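Local coordinates for protein predicted metal-dependent hydrolase of the TIM-barrel fold (PDB 2QPX) that is of unknown specific function but binds two zinc ions and is probably a metal-dependent hydrolase of the amidohydrolase superfamily, at residues P28-R33 and A83-R88; A35-E40 and A319-E324; F95-I100 and E371-V376; L225-G230 and R247-A252. All coordinates share one frame; numbering follows the deposited sequence.

Contact 1: P28-R33 and A83-R88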
loop_
_atom_site.group_PDB
_atom_site.type_symbol
_atom_site.label_atom_id
_atom_site.label_comp_id
_atom_site.label_asym_id
_atom_site.label_seq_id
_atom_site.Cartn_x
_atom_site.Cartn_y
_atom_site.Cartn_z
ATOM N N PRO A 28 -11.969 32.016 -22.116
ATOM C CA PRO A 28 -10.705 32.718 -22.357
ATOM C C PRO A 28 -9.439 32.257 -21.623
ATOM O O PRO A 28 -8.340 32.306 -22.214
ATOM C CB PRO A 28 -11.050 34.179 -21.973
ATOM C CG PRO A 28 -12.140 34.047 -20.971
ATOM C CD PRO A 28 -12.976 32.901 -21.499
ATOM N N ASN A 29 -9.575 31.786 -20.390
ATOM C CA ASN A 29 -8.385 31.490 -19.547
ATOM C C ASN A 29 -8.033 29.999 -19.652
ATOM O O ASN A 29 -7.990 29.276 -18.664
ATOM C CB ASN A 29 -8.648 31.908 -18.087
ATOM C CG ASN A 29 -9.938 31.308 -17.498
ATOM O OD1 ASN A 29 -10.858 30.891 -18.235
ATOM N ND2 ASN A 29 -10.016 31.266 -16.155
ATOM N N ARG A 30 -7.760 29.551 -20.867
ATOM C CA ARG A 30 -7.567 28.136 -21.165
ATOM C C ARG A 30 -6.393 27.508 -20.369
ATOM O O ARG A 30 -6.520 26.411 -19.810
ATOM C CB ARG A 30 -7.385 27.949 -22.665
ATOM C CG ARG A 30 -7.050 26.573 -23.083
ATOM C CD ARG A 30 -7.348 26.376 -24.606
ATOM N NE ARG A 30 -6.776 25.117 -25.030
ATOM C CZ ARG A 30 -5.849 24.949 -25.941
ATOM N NH1 ARG A 30 -5.512 25.934 -26.743
ATOM N NH2 ARG A 30 -5.347 23.758 -26.117
ATOM N N ASP A 31 -5.245 28.181 -20.309
ATOM C CA ASP A 31 -4.089 27.672 -19.530
ATOM C C ASP A 31 -4.492 27.428 -18.063
ATOM O O ASP A 31 -4.265 26.350 -17.508
ATOM C CB ASP A 31 -2.944 28.679 -19.605
ATOM C CG ASP A 31 -1.630 28.173 -19.067
ATOM O OD1 ASP A 31 -1.510 27.058 -18.606
ATOM O OD2 ASP A 31 -0.620 28.895 -19.209
ATOM N N ASP A 32 -5.123 28.406 -17.440
ATOM C CA ASP A 32 -5.533 28.259 -16.045
ATOM C C ASP A 32 -6.596 27.162 -15.882
ATOM O O ASP A 32 -6.568 26.411 -14.893
ATOM C CB ASP A 32 -6.030 29.581 -15.472
ATOM C CG ASP A 32 -4.911 30.578 -15.191
ATOM O OD1 ASP A 32 -3.700 30.264 -15.306
ATOM O OD2 ASP A 32 -5.294 31.702 -14.829
ATOM N N ARG A 33 -7.519 27.055 -16.824
ATOM C CA ARG A 33 -8.532 25.990 -16.763
ATOM C C ARG A 33 -7.911 24.606 -16.908
ATOM O O ARG A 33 -8.359 23.640 -16.276
ATOM C CB ARG A 33 -9.680 26.192 -17.779
ATOM C CG ARG A 33 -10.577 27.407 -17.485
ATOM C CD ARG A 33 -11.429 27.278 -16.210
ATOM N NE ARG A 33 -12.409 26.172 -16.214
ATOM C CZ ARG A 33 -13.673 26.253 -16.617
ATOM N NH1 ARG A 33 -14.184 27.383 -17.074
ATOM N NH2 ARG A 33 -14.451 25.202 -16.518
ATOM N N ALA A 83 -13.763 21.861 -32.723
ATOM C CA ALA A 83 -14.112 20.548 -33.230
ATOM C C ALA A 83 -12.896 19.893 -33.903
ATOM O O ALA A 83 -12.615 18.718 -33.689
ATOM C CB ALA A 83 -15.332 20.628 -34.194
ATOM N N THR A 84 -12.181 20.646 -34.734
ATOM C CA THR A 84 -10.970 20.125 -35.365
ATOM C C THR A 84 -9.967 19.601 -34.336
ATOM O O THR A 84 -9.442 18.503 -34.465
ATOM C CB THR A 84 -10.273 21.229 -36.230
ATOM O OG1 THR A 84 -11.161 21.604 -37.292
ATOM C CG2 THR A 84 -8.948 20.741 -36.806
ATOM N N TYR A 85 -9.772 20.403 -33.316
ATOM C CA TYR A 85 -8.808 20.096 -32.236
ATOM C C TYR A 85 -9.213 18.843 -31.449
ATOM O O TYR A 85 -8.409 17.925 -31.244
ATOM C CB TYR A 85 -8.703 21.292 -31.312
ATOM C CG TYR A 85 -7.639 21.167 -30.243
ATOM C CD1 TYR A 85 -6.293 21.011 -30.583
ATOM C CD2 TYR A 85 -7.976 21.184 -28.895
ATOM C CE1 TYR A 85 -5.321 20.894 -29.618
ATOM C CE2 TYR A 85 -6.985 21.065 -27.909
ATOM C CZ TYR A 85 -5.657 20.924 -28.292
ATOM O OH TYR A 85 -4.671 20.780 -27.325
ATOM N N ASN A 86 -10.474 18.791 -31.036
ATOM C CA ASN A 86 -11.012 17.574 -30.406
ATOM C C ASN A 86 -10.874 16.345 -31.318
ATOM O O ASN A 86 -10.427 15.281 -30.888
ATOM C CB ASN A 86 -12.451 17.786 -29.933
ATOM C CG ASN A 86 -12.517 18.505 -28.603
ATOM O OD1 ASN A 86 -12.459 17.872 -27.547
ATOM N ND2 ASN A 86 -12.603 19.836 -28.633
ATOM N N HIS A 87 -11.250 16.486 -32.596
ATOM C CA HIS A 87 -11.121 15.383 -33.528
ATOM C C HIS A 87 -9.670 14.880 -33.606
ATOM O O HIS A 87 -9.430 13.693 -33.713
ATOM C CB HIS A 87 -11.648 15.766 -34.922
ATOM C CG HIS A 87 -13.120 15.607 -35.100
ATOM N ND1 HIS A 87 -14.039 16.269 -34.322
ATOM C CD2 HIS A 87 -13.833 14.925 -36.031
ATOM C CE1 HIS A 87 -15.262 15.959 -34.731
ATOM N NE2 HIS A 87 -15.163 15.138 -35.766
ATOM N N ARG A 88 -8.710 15.796 -33.577
ATOM C CA ARG A 88 -7.294 15.400 -33.673
ATOM C C ARG A 88 -6.867 14.519 -32.504
ATOM O O ARG A 88 -6.242 13.483 -32.696
ATOM C CB ARG A 88 -6.384 16.623 -33.672
ATOM C CG ARG A 88 -6.349 17.418 -34.912
ATOM C CD ARG A 88 -5.354 18.572 -34.765
ATOM N NE ARG A 88 -5.309 19.326 -35.990
ATOM C CZ ARG A 88 -4.531 20.370 -36.184
ATOM N NH1 ARG A 88 -3.697 20.796 -35.250
ATOM N NH2 ARG A 88 -4.576 20.975 -37.363
#
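Arg30 and Tyr85 are the two residues that meet between segments 28-33 and 83-88, on helices 30-37 and 79-92 of this TIM-barrel protein, and they do so by long reach rather than backbone proximity. The CA atoms of Arg30 and Tyr85 are 13.7 Å apart, and the two side chains bridge that distance from opposite directions. Arg30 sends CG anti to its own N (chi1 174°) and stays extended out to NE, which brings the guanidinium to the tyrosine.

The direct contact is van der Waals. Tyr85 OH lies at the guanidinium edge, near its plane, while the phenol ring is turned 71° against that plane. NH2 of Arg30 sits obliquely to the ring, 3.6 Å from Tyr85 CE2. Its N-H is poorly aimed at Tyr85 OH, so the pair is not a hydrogen bond.

The polar bonding is indirect. Both groups meet on one carboxylate oxygen, Glu324 OE2, through a salt bridge from Arg30 NH2 and a hydrogen bond with Tyr85 OH. Arg30 NH1 is held by the carbonyls of Pro73 and Ala75; with partners at both nitrogens, the buried guanidinium is restrained in rotation. The closest approach across the pair is Arg30 NH2 to Tyr85 OH, 3.3 Å.

Contact 2: A35-E40 and A319-E324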
loop_
_atom_site.group_PDB
_atom_site.type_symbol
_atom_site.label_atom_id
_atom_site.label_comp_id
_atom_site.label_asym_id
_atom_site.label_seq_id
_atom_site.Cartn_x
_atom_site.Cartn_y
_atom_site.Cartn_z
ATOM N N ALA A 35 -4.822 23.889 -15.948
ATOM C CA ALA A 35 -4.200 23.685 -14.636
ATOM C C ALA A 35 -5.229 23.276 -13.589
ATOM O O ALA A 35 -5.028 22.317 -12.849
ATOM C CB ALA A 35 -3.417 24.940 -14.209
ATOM N N GLN A 36 -6.360 23.961 -13.556
ATOM C CA GLN A 36 -7.357 23.717 -12.524
ATOM C C GLN A 36 -7.934 22.295 -12.662
ATOM O O GLN A 36 -8.140 21.629 -11.636
ATOM C CB GLN A 36 -8.442 24.799 -12.552
ATOM C CG GLN A 36 -7.906 26.155 -12.091
ATOM C CD GLN A 36 -8.782 27.364 -12.486
ATOM O OE1 GLN A 36 -9.702 27.229 -13.262
ATOM N NE2 GLN A 36 -8.468 28.549 -11.940
ATOM N N VAL A 37 -8.126 21.787 -13.895
ATOM C CA VAL A 37 -8.699 20.474 -14.065
ATOM C C VAL A 37 -7.670 19.341 -13.904
ATOM O O VAL A 37 -8.047 18.177 -13.734
ATOM C CB VAL A 37 -9.481 20.369 -15.406
ATOM C CG1 VAL A 37 -8.547 20.115 -16.590
ATOM C CG2 VAL A 37 -10.566 19.262 -15.290
ATOM N N SER A 38 -6.381 19.692 -13.880
ATOM C CA SER A 38 -5.304 18.717 -13.777
ATOM C C SER A 38 -5.120 18.144 -12.382
ATOM O O SER A 38 -4.244 17.294 -12.178
ATOM C CB SER A 38 -3.978 19.328 -14.243
ATOM O OG SER A 38 -3.461 20.242 -13.295
ATOM N N THR A 39 -5.955 18.581 -11.434
ATOM C CA THR A 39 -5.852 18.180 -10.038
ATOM C C THR A 39 -7.231 18.149 -9.419
ATOM O O THR A 39 -8.149 18.775 -9.933
ATOM C CB THR A 39 -4.983 19.201 -9.228
ATOM O OG1 THR A 39 -4.839 18.771 -7.870
ATOM C CG2 THR A 39 -5.583 20.621 -9.259
ATOM N N GLU A 40 -7.374 17.427 -8.317
ATOM C CA GLU A 40 -8.588 17.466 -7.516
ATOM C C GLU A 40 -8.592 18.529 -6.423
ATOM O O GLU A 40 -9.571 18.655 -5.685
ATOM C CB GLU A 40 -8.864 16.071 -6.930
ATOM C CG GLU A 40 -9.116 15.058 -8.049
ATOM C CD GLU A 40 -10.249 15.513 -8.994
ATOM O OE1 GLU A 40 -11.350 15.764 -8.485
ATOM O OE2 GLU A 40 -10.050 15.629 -10.227
ATOM N N ALA A 319 -11.921 11.781 -17.589
ATOM C CA ALA A 319 -11.564 13.102 -18.037
ATOM C C ALA A 319 -12.789 14.020 -18.135
ATOM O O ALA A 319 -13.898 13.572 -18.455
ATOM C CB ALA A 319 -10.856 13.023 -19.411
ATOM N N SER A 320 -12.568 15.312 -17.873
ATOM C CA SER A 320 -13.546 16.357 -18.133
ATOM C C SER A 320 -12.868 17.495 -18.821
ATOM O O SER A 320 -11.637 17.565 -18.899
ATOM C CB SER A 320 -14.212 16.916 -16.861
ATOM O OG SER A 320 -13.408 17.819 -16.147
ATOM N N THR A 321 -13.715 18.426 -19.251
ATOM C CA THR A 321 -13.354 19.813 -19.545
ATOM C C THR A 321 -12.659 20.022 -20.895
ATOM O O THR A 321 -13.183 20.725 -21.749
ATOM C CB THR A 321 -12.542 20.426 -18.347
ATOM O OG1 THR A 321 -13.329 20.369 -17.160
ATOM C CG2 THR A 321 -12.126 21.901 -18.624
ATOM N N TYR A 322 -11.499 19.410 -21.087
ATOM C CA TYR A 322 -10.706 19.570 -22.272
ATOM C C TYR A 322 -10.154 18.276 -22.801
ATOM O O TYR A 322 -9.863 17.359 -22.044
ATOM C CB TYR A 322 -9.551 20.524 -21.965
ATOM C CG TYR A 322 -9.847 22.015 -21.858
ATOM C CD1 TYR A 322 -10.719 22.656 -22.733
ATOM C CD2 TYR A 322 -9.198 22.798 -20.920
ATOM C CE1 TYR A 322 -10.894 24.038 -22.683
ATOM C CE2 TYR A 322 -9.353 24.165 -20.872
ATOM C CZ TYR A 322 -10.216 24.789 -21.750
ATOM O OH TYR A 322 -10.328 26.145 -21.661
ATOM N N PRO A 323 -9.937 18.201 -24.124
ATOM C CA PRO A 323 -9.474 16.946 -24.719
ATOM C C PRO A 323 -8.096 16.503 -24.285
ATOM O O PRO A 323 -7.804 15.310 -24.343
ATOM C CB PRO A 323 -9.557 17.203 -26.222
ATOM C CG PRO A 323 -9.423 18.719 -26.347
ATOM C CD PRO A 323 -10.202 19.237 -25.152
ATOM N N GLU A 324 -7.262 17.432 -23.830
ATOM C CA GLU A 324 -5.944 17.033 -23.294
ATOM C C GLU A 324 -6.046 16.028 -22.155
ATOM O O GLU A 324 -5.165 15.176 -22.010
ATOM C CB GLU A 324 -5.146 18.233 -22.786
ATOM C CG GLU A 324 -4.706 19.204 -23.851
ATOM C CD GLU A 324 -5.719 20.300 -24.209
ATOM O OE1 GLU A 324 -6.920 20.184 -23.931
ATOM O OE2 GLU A 324 -5.297 21.268 -24.887
#
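Val37, the last residue of helix 30-37, points its CG2 methyl into the loop that follows the zinc ligand Asp318 in this TIM-barrel protein. Thr321, the central residue of a classic gamma turn there, has a positive phi of 79°, and Tyr322 N bonds back to Ser320 O at 2.9 Å.

The tight part is small and mixed in character. The valine and Thr321 meet tip to tip, with Val37 CG2 3.5 Å from Thr321 OG1; this methyl stands anti to the valine N, the position from which it reaches the loop. Close beside it lies the hydroxyl of Ser320. The methyl thus rests against two hydroxyls that are hydrogen-bonded to each other. Ser320 also packs on the zinc ligand His20, placing the contact in the second shell of the metal site.

The loose side lies with the neighbours of Val37. Gln36 is exposed and Glu40 partly so, and neither meets the loop. Ser38 is buried but turned to its own helix end, its OG giving a 2.6 Å bond to Ala35 O, which also accepts from Ser38 N. Across the tight side, Val37 CG2 comes to 3.3 Å from Ser320 OG.

Contact 3: F95-I100 and E371-V376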
loop_
_atom_site.group_PDB
_atom_site.type_symbol
_atom_site.label_atom_id
_atom_site.label_comp_id
_atom_site.label_asym_id
_atom_site.label_seq_id
_atom_site.Cartn_x
_atom_site.Cartn_y
_atom_site.Cartn_z
ATOM N N PHE A 95 -10.148 6.764 -29.723
ATOM C CA PHE A 95 -11.393 6.713 -28.958
ATOM C C PHE A 95 -12.552 6.412 -29.902
ATOM O O PHE A 95 -12.664 7.013 -30.972
ATOM C CB PHE A 95 -11.669 8.039 -28.262
ATOM C CG PHE A 95 -10.851 8.318 -27.016
ATOM C CD1 PHE A 95 -9.564 8.829 -27.097
ATOM C CD2 PHE A 95 -11.389 8.121 -25.745
ATOM C CE1 PHE A 95 -8.850 9.184 -25.977
ATOM C CE2 PHE A 95 -10.662 8.480 -24.620
ATOM C CZ PHE A 95 -9.402 8.974 -24.720
ATOM N N LYS A 96 -13.423 5.501 -29.502
ATOM C CA LYS A 96 -14.611 5.174 -30.308
ATOM C C LYS A 96 -15.946 5.447 -29.636
ATOM O O LYS A 96 -16.967 5.487 -30.306
ATOM C CB LYS A 96 -14.557 3.725 -30.800
ATOM C CG LYS A 96 -13.393 3.446 -31.761
ATOM C CD LYS A 96 -13.454 4.266 -33.035
ATOM C CE LYS A 96 -12.238 3.918 -33.909
ATOM N NZ LYS A 96 -12.317 4.650 -35.188
ATOM N N GLU A 97 -15.974 5.648 -28.317
ATOM C CA GLU A 97 -17.224 5.994 -27.619
ATOM C C GLU A 97 -16.873 6.584 -26.262
ATOM O O GLU A 97 -15.897 6.153 -25.668
ATOM C CB GLU A 97 -18.135 4.778 -27.459
ATOM C CG GLU A 97 -19.545 5.131 -27.006
ATOM C CD GLU A 97 -20.451 3.966 -26.830
ATOM O OE1 GLU A 97 -19.953 2.869 -26.519
ATOM O OE2 GLU A 97 -21.681 4.177 -27.007
ATOM N N LEU A 98 -17.687 7.536 -25.804
ATOM C CA LEU A 98 -17.618 8.085 -24.462
ATOM C C LEU A 98 -18.902 7.803 -23.724
ATOM O O LEU A 98 -19.982 8.074 -24.239
ATOM C CB LEU A 98 -17.429 9.589 -24.512
ATOM C CG LEU A 98 -16.238 10.134 -25.343
ATOM C CD1 LEU A 98 -16.197 11.679 -25.199
ATOM C CD2 LEU A 98 -14.903 9.430 -25.089
ATOM N N LEU A 99 -18.787 7.300 -22.489
ATOM C CA LEU A 99 -19.934 7.199 -21.591
ATOM C C LEU A 99 -19.737 8.239 -20.483
ATOM O O LEU A 99 -18.852 8.097 -19.640
ATOM C CB LEU A 99 -20.082 5.784 -21.018
ATOM C CG LEU A 99 -19.939 4.607 -21.990
ATOM C CD1 LEU A 99 -20.224 3.258 -21.297
ATOM C CD2 LEU A 99 -20.840 4.809 -23.198
ATOM N N ILE A 100 -20.551 9.287 -20.511
ATOM C CA ILE A 100 -20.408 10.452 -19.656
ATOM C C ILE A 100 -21.370 10.366 -18.453
ATOM O O ILE A 100 -22.589 10.211 -18.602
ATOM C CB ILE A 100 -20.668 11.760 -20.401
ATOM C CG1 ILE A 100 -19.489 12.023 -21.378
ATOM C CG2 ILE A 100 -20.893 12.924 -19.432
ATOM C CD1 ILE A 100 -19.579 13.281 -22.225
ATOM N N GLU A 371 -21.863 -3.000 -28.203
ATOM C CA GLU A 371 -21.157 -3.752 -29.262
ATOM C C GLU A 371 -21.246 -3.083 -30.616
ATOM O O GLU A 371 -20.253 -2.994 -31.353
ATOM C CB GLU A 371 -21.677 -5.185 -29.357
ATOM C CG GLU A 371 -21.428 -6.023 -28.111
ATOM C CD GLU A 371 -22.590 -6.059 -27.110
ATOM O OE1 GLU A 371 -23.464 -5.159 -27.107
ATOM O OE2 GLU A 371 -22.636 -7.039 -26.336
ATOM N N ARG A 372 -22.417 -2.589 -30.947
ATOM C CA ARG A 372 -22.604 -1.952 -32.252
ATOM C C ARG A 372 -21.667 -0.763 -32.540
ATOM O O ARG A 372 -21.166 -0.595 -33.666
ATOM C CB ARG A 372 -24.063 -1.530 -32.374
ATOM C CG ARG A 372 -24.439 -0.822 -33.635
ATOM C CD ARG A 372 -25.946 -0.571 -33.579
ATOM N NE ARG A 372 -26.681 -1.819 -33.732
ATOM C CZ ARG A 372 -27.974 -1.969 -33.458
ATOM N N GLU A 373 -21.419 0.051 -31.517
ATOM C CA GLU A 373 -20.586 1.226 -31.645
ATOM C C GLU A 373 -19.122 0.882 -31.822
ATOM O O GLU A 373 -18.332 1.692 -32.343
ATOM C CB GLU A 373 -20.780 2.107 -30.384
ATOM C CG GLU A 373 -22.098 2.902 -30.337
ATOM C CD GLU A 373 -23.358 2.129 -29.978
ATOM O OE1 GLU A 373 -23.305 0.963 -29.485
ATOM O OE2 GLU A 373 -24.444 2.717 -30.174
ATOM N N LEU A 374 -18.718 -0.292 -31.353
ATOM C CA LEU A 374 -17.322 -0.711 -31.418
ATOM C C LEU A 374 -16.995 -1.560 -32.659
ATOM O O LEU A 374 -15.882 -2.038 -32.827
ATOM C CB LEU A 374 -16.903 -1.392 -30.095
ATOM C CG LEU A 374 -16.265 -0.403 -29.127
ATOM C CD1 LEU A 374 -14.881 0.059 -29.643
ATOM C CD2 LEU A 374 -17.164 0.798 -28.862
ATOM N N ARG A 375 -17.978 -1.751 -33.533
ATOM C CA ARG A 375 -17.730 -2.428 -34.802
ATOM C C ARG A 375 -16.762 -1.643 -35.676
ATOM O O ARG A 375 -16.885 -0.428 -35.815
ATOM C CB ARG A 375 -19.028 -2.565 -35.571
ATOM C CG ARG A 375 -19.982 -3.539 -34.968
ATOM C CD ARG A 375 -21.217 -3.642 -35.843
ATOM N NE ARG A 375 -21.883 -2.343 -35.921
ATOM C CZ ARG A 375 -22.867 -2.028 -36.755
ATOM N NH1 ARG A 375 -23.332 -2.915 -37.623
ATOM N NH2 ARG A 375 -23.378 -0.806 -36.717
ATOM N N VAL A 376 -15.836 -2.362 -36.294
ATOM C CA VAL A 376 -14.845 -1.759 -37.189
ATOM C C VAL A 376 -15.471 -1.416 -38.541
ATOM O O VAL A 376 -16.133 -2.250 -39.170
ATOM C CB VAL A 376 -13.649 -2.690 -37.393
ATOM C CG1 VAL A 376 -12.837 -2.268 -38.607
ATOM C CG2 VAL A 376 -12.785 -2.695 -36.135
ATOM O OXT VAL A 376 -15.335 -0.281 -39.022
HETATM O O HOH W 1 -17.522 4.540 -32.828
#
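Glu373 meets strand 95-101 of the barrel first, laying its CB and CG against the carboxylate of Glu97, with CG 3.6 Å from Glu97 OE2. Its chain bends at chi2 (77°), and the two carboxylate planes end only 12° from parallel. The backbone takes part as well: a water hydrogen-bonds to Glu373 O and, at 2.8 Å, to Lys96 O, although more acceptors than its two protons lie around it. At Leu374 the contact turns apolar, CD1 resting 3.9 Å from Lys96 CB while CD2 skirts Glu97 OE1. The C-terminal tail is thus packed along a parallel strand. An alanine in place of Glu97 would probably open a gap beside CB and CG of Glu373, leaving them without that packing partner, though Lys125 could still hold the carboxylate. Glu97 OE2 and Glu373 OE1 stand 4.4 Å apart, a proximity of like charges that would tend to raise the pKa of either acid; the salt bridge from Lys125 to Glu373 OE2 probably offsets part of it.

Contact 4: L225-G230 and R247-A252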
loop_
_atom_site.group_PDB
_atom_site.type_symbol
_atom_site.label_atom_id
_atom_site.label_comp_id
_atom_site.label_asym_id
_atom_site.label_seq_id
_atom_site.Cartn_x
_atom_site.Cartn_y
_atom_site.Cartn_z
ATOM N N LEU A 225 -23.408 -0.673 -12.489
ATOM C CA LEU A 225 -23.386 0.353 -11.434
ATOM C C LEU A 225 -21.930 0.648 -11.122
ATOM O O LEU A 225 -21.202 -0.199 -10.625
ATOM C CB LEU A 225 -24.107 -0.108 -10.162
ATOM C CG LEU A 225 -24.023 0.807 -8.937
ATOM C CD1 LEU A 225 -24.576 2.216 -9.242
ATOM C CD2 LEU A 225 -24.761 0.088 -7.747
ATOM N N GLN A 226 -21.550 1.885 -11.407
ATOM C CA GLN A 226 -20.208 2.386 -11.145
ATOM C C GLN A 226 -20.159 3.022 -9.761
ATOM O O GLN A 226 -21.114 3.695 -9.336
ATOM C CB GLN A 226 -19.859 3.475 -12.148
ATOM C CG GLN A 226 -20.033 3.106 -13.606
ATOM C CD GLN A 226 -19.725 4.281 -14.555
ATOM O OE1 GLN A 226 -19.761 5.442 -14.128
ATOM N NE2 GLN A 226 -19.463 3.983 -15.849
ATOM N N PHE A 227 -19.028 2.846 -9.063
ATOM C CA PHE A 227 -18.721 3.559 -7.815
ATOM C C PHE A 227 -17.399 4.290 -7.954
ATOM O O PHE A 227 -16.374 3.684 -8.284
ATOM C CB PHE A 227 -18.557 2.592 -6.645
ATOM C CG PHE A 227 -19.839 2.013 -6.150
ATOM C CD1 PHE A 227 -20.402 0.907 -6.753
ATOM C CD2 PHE A 227 -20.470 2.557 -5.037
ATOM C CE1 PHE A 227 -21.558 0.348 -6.259
ATOM C CE2 PHE A 227 -21.622 1.991 -4.549
ATOM C CZ PHE A 227 -22.172 0.881 -5.151
ATOM N N HIS A 228 -17.368 5.566 -7.579
ATOM C CA HIS A 228 -16.054 6.195 -7.315
ATOM C C HIS A 228 -15.370 5.462 -6.186
ATOM O O HIS A 228 -15.989 5.276 -5.148
ATOM C CB HIS A 228 -16.249 7.670 -6.923
ATOM C CG HIS A 228 -14.967 8.380 -6.647
ATOM N ND1 HIS A 228 -14.336 9.151 -7.595
ATOM C CD2 HIS A 228 -14.181 8.410 -5.538
ATOM C CE1 HIS A 228 -13.202 9.620 -7.080
ATOM N NE2 HIS A 228 -13.089 9.177 -5.839
ATOM N N VAL A 229 -14.079 5.144 -6.349
ATOM C CA VAL A 229 -13.282 4.514 -5.301
ATOM C C VAL A 229 -11.962 5.290 -5.199
ATOM O O VAL A 229 -11.311 5.570 -6.200
ATOM C CB VAL A 229 -13.002 3.015 -5.611
ATOM C CG1 VAL A 229 -12.035 2.387 -4.551
ATOM C CG2 VAL A 229 -14.342 2.214 -5.721
ATOM N N GLY A 230 -11.532 5.603 -3.974
ATOM C CA GLY A 230 -10.202 6.185 -3.762
ATOM C C GLY A 230 -10.116 7.673 -4.100
ATOM O O GLY A 230 -11.050 8.428 -3.815
ATOM N N ARG A 247 -17.380 -5.092 0.912
ATOM C CA ARG A 247 -17.559 -6.544 0.778
ATOM C C ARG A 247 -18.992 -7.006 1.092
ATOM O O ARG A 247 -19.499 -7.849 0.389
ATOM C CB ARG A 247 -16.524 -7.295 1.615
ATOM C CG ARG A 247 -16.391 -8.793 1.283
ATOM C CD ARG A 247 -15.320 -9.476 2.177
ATOM N NE ARG A 247 -15.681 -9.357 3.589
ATOM C CZ ARG A 247 -16.137 -10.340 4.350
ATOM N NH1 ARG A 247 -16.231 -11.575 3.894
ATOM N NH2 ARG A 247 -16.464 -10.089 5.613
ATOM N N ASP A 248 -19.666 -6.448 2.106
ATOM C CA ASP A 248 -21.000 -6.951 2.391
ATOM C C ASP A 248 -21.977 -6.637 1.244
ATOM O O ASP A 248 -22.793 -7.491 0.893
ATOM C CB ASP A 248 -21.499 -6.454 3.750
ATOM C CG ASP A 248 -20.660 -6.975 4.940
ATOM O OD1 ASP A 248 -19.930 -8.006 4.845
ATOM O OD2 ASP A 248 -20.767 -6.338 6.011
ATOM N N TYR A 249 -21.856 -5.461 0.642
ATOM C CA TYR A 249 -22.680 -5.104 -0.493
ATOM C C TYR A 249 -22.373 -6.024 -1.668
ATOM O O TYR A 249 -23.291 -6.455 -2.349
ATOM C CB TYR A 249 -22.451 -3.643 -0.869
ATOM C CG TYR A 249 -23.378 -3.067 -1.904
ATOM C CD1 TYR A 249 -24.613 -2.540 -1.535
ATOM C CD2 TYR A 249 -23.008 -2.998 -3.251
ATOM C CE1 TYR A 249 -25.476 -1.969 -2.431
ATOM C CE2 TYR A 249 -23.855 -2.433 -4.179
ATOM C CZ TYR A 249 -25.113 -1.907 -3.780
ATOM O OH TYR A 249 -25.925 -1.324 -4.722
ATOM N N LEU A 250 -21.091 -6.290 -1.912
ATOM C CA LEU A 250 -20.701 -7.139 -3.046
ATOM C C LEU A 250 -21.240 -8.573 -2.840
ATOM O O LEU A 250 -21.727 -9.203 -3.776
ATOM C CB LEU A 250 -19.186 -7.160 -3.206
ATOM C CG LEU A 250 -18.520 -5.844 -3.555
ATOM C CD1 LEU A 250 -16.987 -5.911 -3.634
ATOM C CD2 LEU A 250 -19.171 -5.262 -4.822
ATOM N N LYS A 251 -21.157 -9.078 -1.611
ATOM C CA LYS A 251 -21.678 -10.405 -1.277
ATOM C C LYS A 251 -23.192 -10.423 -1.489
ATOM O O LYS A 251 -23.746 -11.395 -1.992
ATOM C CB LYS A 251 -21.347 -10.770 0.178
ATOM C CG LYS A 251 -19.892 -11.155 0.423
ATOM C CD LYS A 251 -19.607 -11.668 1.876
ATOM N N ALA A 252 -23.856 -9.314 -1.157
ATOM C CA ALA A 252 -25.304 -9.260 -1.278
ATOM C C ALA A 252 -25.810 -9.286 -2.714
ATOM O O ALA A 252 -26.868 -9.856 -2.996
ATOM C CB ALA A 252 -25.881 -8.037 -0.541
#
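Phe227 turns the edge of its ring toward the face of Tyr249 in an offset edge-to-face pair, the centroids 5.8 Å apart and the planes at 78°. The nearest atoms of the two rings are Phe227 CZ and Tyr249 CE2, at 3.8 Å. Leu225, two residues earlier on the strand, comes to the same tyrosine at its edge and near the ring plane, with CD2 3.5 Å from Tyr249 OH; the two side chains cross at about a right angle.

This is the strand-to-helix interface of a beta-alpha-beta unit, strand 225-229, helix 247-253 and strand 260-264, within the TIM barrel. Tyr249 spans the gap by holding CG anti to its backbone N (chi1 -172°). Its hydroxyl bonds to Leu211 O in helix 204-221, which ties in a second helix.

The neighbouring residues Gln226 and His228 serve the metal site: Gln226 OE1 bonds to ND1 of the zinc ligand His18, and His228 coordinates the other zinc ion. His228 NE2 donates to Gly230 O, 3.0 Å away, a bond that restrains the imidazole's rotation.

One strand therefore carries two chemistries, an apolar and aromatic one that seats it against the helix layer and a polar one that supplies His228 to the zinc and probably orients His18 through Gln226.

In the fold
Contacts 1 and 2 form one continuous cluster, their centres about 11 Å apart: both use helix 30-37, their segments alternate along the chain, and Glu324 of contact 2 receives Arg30 and Tyr85 of contact 1. Contact 3 lies about 22 Å from contact 2, centre to centre, on strand 95-101, which directly follows helix 79-92 of contact 1; it brings the chain's end back to the barrel. Contact 4 is nested inside the loops closed by contacts 2 and 3, across the chain's centre from contacts 1 and 2. Contacts 3 and 4 belong to different parallel sheets, of strands 14-19, 95-101 and 124-127 and of strands 225-229, 260-264, 282-285 and 313-314. Contact 2 lies beside the zinc ligand His20 and contact 4 includes His228, so both bear on the metal site.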